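Local coordinates for autoinducer 2-binding protein LsrB (Clostridium saccharobutylicum DSM 13864, PDB 6DSP) that binds the quorum-sensing signal autoinducer-2 as an LsrB-type receptor of the bacterial solute-binding protein 2 family, at residues I217-C222 and T246-A251. Residues are numbered along the deposited sequence; the frame is centred on the assembly and turned at random.
Sequences IDLIIC and TITGFA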
loop_
_atom_site.group_PDB
_atom_site.type_symbol
_atom_site.label_atom_id
_atom_site.label_comp_id
_atom_site.label_asym_id
_atom_site.label_seq_id
_atom_site.Cartn_x
_atom_site.Cartn_y
_atom_site.Cartn_z
ATOM N N ILE A 217 -2.129 -10.152 -23.682
ATOM C CA ILE A 217 -2.205 -8.951 -22.862
ATOM C C ILE A 217 -0.888 -8.167 -22.981
ATOM O O ILE A 217 0.203 -8.747 -23.083
ATOM C CB ILE A 217 -2.552 -9.341 -21.412
ATOM C CG1 ILE A 217 -3.063 -8.132 -20.630
ATOM C CG2 ILE A 217 -1.359 -10.039 -20.723
ATOM C CD1 ILE A 217 -3.776 -8.534 -19.321
ATOM N N ASP A 218 -1.000 -6.830 -22.933
ATOM C CA ASP A 218 0.178 -5.982 -23.044
ATOM C C ASP A 218 0.707 -5.504 -21.705
ATOM O O ASP A 218 1.925 -5.320 -21.552
ATOM C CB ASP A 218 -0.140 -4.716 -23.864
ATOM C CG ASP A 218 -0.358 -5.015 -25.333
ATOM O OD1 ASP A 218 0.571 -5.566 -25.974
ATOM O OD2 ASP A 218 -1.471 -4.714 -25.820
ATOM N N LEU A 219 -0.176 -5.281 -20.740
ATOM C CA LEU A 219 0.187 -4.623 -19.487
ATOM C C LEU A 219 -0.621 -5.234 -18.357
ATOM O O LEU A 219 -1.854 -5.342 -18.458
ATOM C CB LEU A 219 -0.175 -3.118 -19.611
ATOM C CG LEU A 219 -0.118 -2.294 -18.334
ATOM C CD1 LEU A 219 1.326 -2.232 -17.788
ATOM C CD2 LEU A 219 -0.710 -0.917 -18.594
ATOM N N ILE A 220 0.057 -5.588 -17.267
ATOM C CA ILE A 220 -0.635 -6.048 -16.051
ATOM C C ILE A 220 -0.203 -5.131 -14.925
ATOM O O ILE A 220 0.991 -5.069 -14.608
ATOM C CB ILE A 220 -0.310 -7.518 -15.708
ATOM C CG1 ILE A 220 -0.516 -8.427 -16.937
ATOM C CG2 ILE A 220 -1.207 -7.964 -14.500
ATOM C CD1 ILE A 220 -0.048 -9.854 -16.717
ATOM N N ILE A 221 -1.163 -4.391 -14.358
ATOM C CA ILE A 221 -0.869 -3.427 -13.296
ATOM C C ILE A 221 -1.102 -4.145 -11.973
ATOM O O ILE A 221 -2.242 -4.461 -11.631
ATOM C CB ILE A 221 -1.758 -2.169 -13.394
ATOM C CG1 ILE A 221 -1.618 -1.494 -14.788
ATOM C CG2 ILE A 221 -1.382 -1.201 -12.284
ATOM C CD1 ILE A 221 -2.637 -0.367 -14.989
ATOM N N CYS A 222 -0.025 -4.365 -11.228
ATOM C CA CYS A 222 -0.058 -5.179 -10.005
ATOM C C CYS A 222 0.137 -4.273 -8.791
ATOM O O CYS A 222 1.231 -4.238 -8.209
ATOM C CB CYS A 222 1.050 -6.227 -10.074
ATOM S SG CYS A 222 0.796 -7.360 -11.461
ATOM N N THR A 246 4.378 -6.310 -20.375
ATOM C CA THR A 246 4.787 -5.305 -19.413
ATOM C C THR A 246 4.054 -5.517 -18.100
ATOM O O THR A 246 2.827 -5.495 -18.054
ATOM C CB THR A 246 4.545 -3.887 -19.927
ATOM O OG1 THR A 246 5.358 -3.673 -21.108
ATOM C CG2 THR A 246 4.865 -2.849 -18.852
ATOM N N ILE A 247 4.821 -5.719 -17.030
ATOM C CA ILE A 247 4.307 -5.889 -15.679
ATOM C C ILE A 247 4.864 -4.747 -14.849
ATOM O O ILE A 247 6.069 -4.487 -14.888
ATOM C CB ILE A 247 4.755 -7.244 -15.107
ATOM C CG1 ILE A 247 4.100 -8.392 -15.887
ATOM C CG2 ILE A 247 4.413 -7.325 -13.599
ATOM C CD1 ILE A 247 4.832 -9.709 -15.767
ATOM N N THR A 248 3.993 -4.071 -14.102
ATOM C CA THR A 248 4.473 -3.068 -13.163
ATOM C C THR A 248 3.570 -3.113 -11.949
ATOM O O THR A 248 2.617 -3.896 -11.907
ATOM C CB THR A 248 4.538 -1.666 -13.793
ATOM O OG1 THR A 248 5.319 -0.809 -12.953
ATOM C CG2 THR A 248 3.151 -1.078 -14.034
ATOM N N GLY A 249 3.873 -2.295 -10.947
ATOM C CA GLY A 249 3.108 -2.355 -9.719
ATOM C C GLY A 249 3.911 -1.791 -8.574
ATOM O O GLY A 249 4.862 -1.037 -8.777
ATOM N N PHE A 250 3.483 -2.152 -7.361
ATOM C CA PHE A 250 4.120 -1.673 -6.140
ATOM C C PHE A 250 4.690 -2.841 -5.336
ATOM O O PHE A 250 3.951 -3.788 -5.005
ATOM C CB PHE A 250 3.105 -0.948 -5.253
ATOM C CG PHE A 250 2.626 0.391 -5.792
ATOM C CD1 PHE A 250 3.471 1.253 -6.540
ATOM C CD2 PHE A 250 1.335 0.817 -5.494
ATOM C CE1 PHE A 250 3.002 2.496 -6.970
ATOM C CE2 PHE A 250 0.866 2.064 -5.914
ATOM C CZ PHE A 250 1.704 2.902 -6.656
ATOM N N ALA A 251 5.963 -2.730 -4.934
ATOM C CA ALA A 251 6.558 -3.692 -4.010
ATOM C C ALA A 251 7.871 -3.116 -3.521
ATOM O O ALA A 251 8.503 -2.309 -4.207
ATOM C CB ALA A 251 6.793 -5.062 -4.668
#
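Leu219 to Cys222 pair in parallel register with Thr246 to Gly249, the two strands of a right-handed beta-alpha-beta crossover through helix 227-237 in the Rossmann-like C-terminal lobe of the periplasmic-binding-protein fold. Five backbone hydrogen bonds zip them together. Ile220 sits at the middle of the ladder, its N giving to Thr246 O (2.9 Å) and its O receiving Thr248 N, both close to the line of the carbonyl bond. The Leu219 face is the tighter one: chi1 (169°) sets CG anti to the backbone N, and chi2 (64°) then carries CD1 across to Thr246 CG2 at 3.7 Å. Helix 127-144 packs on Thr246 and Thr248 of this face, while their hydroxyls bond Arg145 NE and Arg267 O, respectively. On the other face, under helix 227-237, apolar contacts across the pair are longer, Cys222 SG to Ile247 CG2 at 4.2 Å and Ile220 CD1 to Ile247 CG1 at 4.5 Å. The partly exposed end is at Asp218, whose OD1 forms a salt bridge with Arg145 NH2 and whose OD2 accepts a hydrogen bond from Lys155 N. At the opposite end the chain enters the ligand pocket, where Phe250, edge-to-face with Trp171 and Trp271, touches the bound autoinducer. Gly249 precedes it at phi 157°, and a CB there would clash with Cys222 O, the atom that accepts Phe250 N at 3.2 Å.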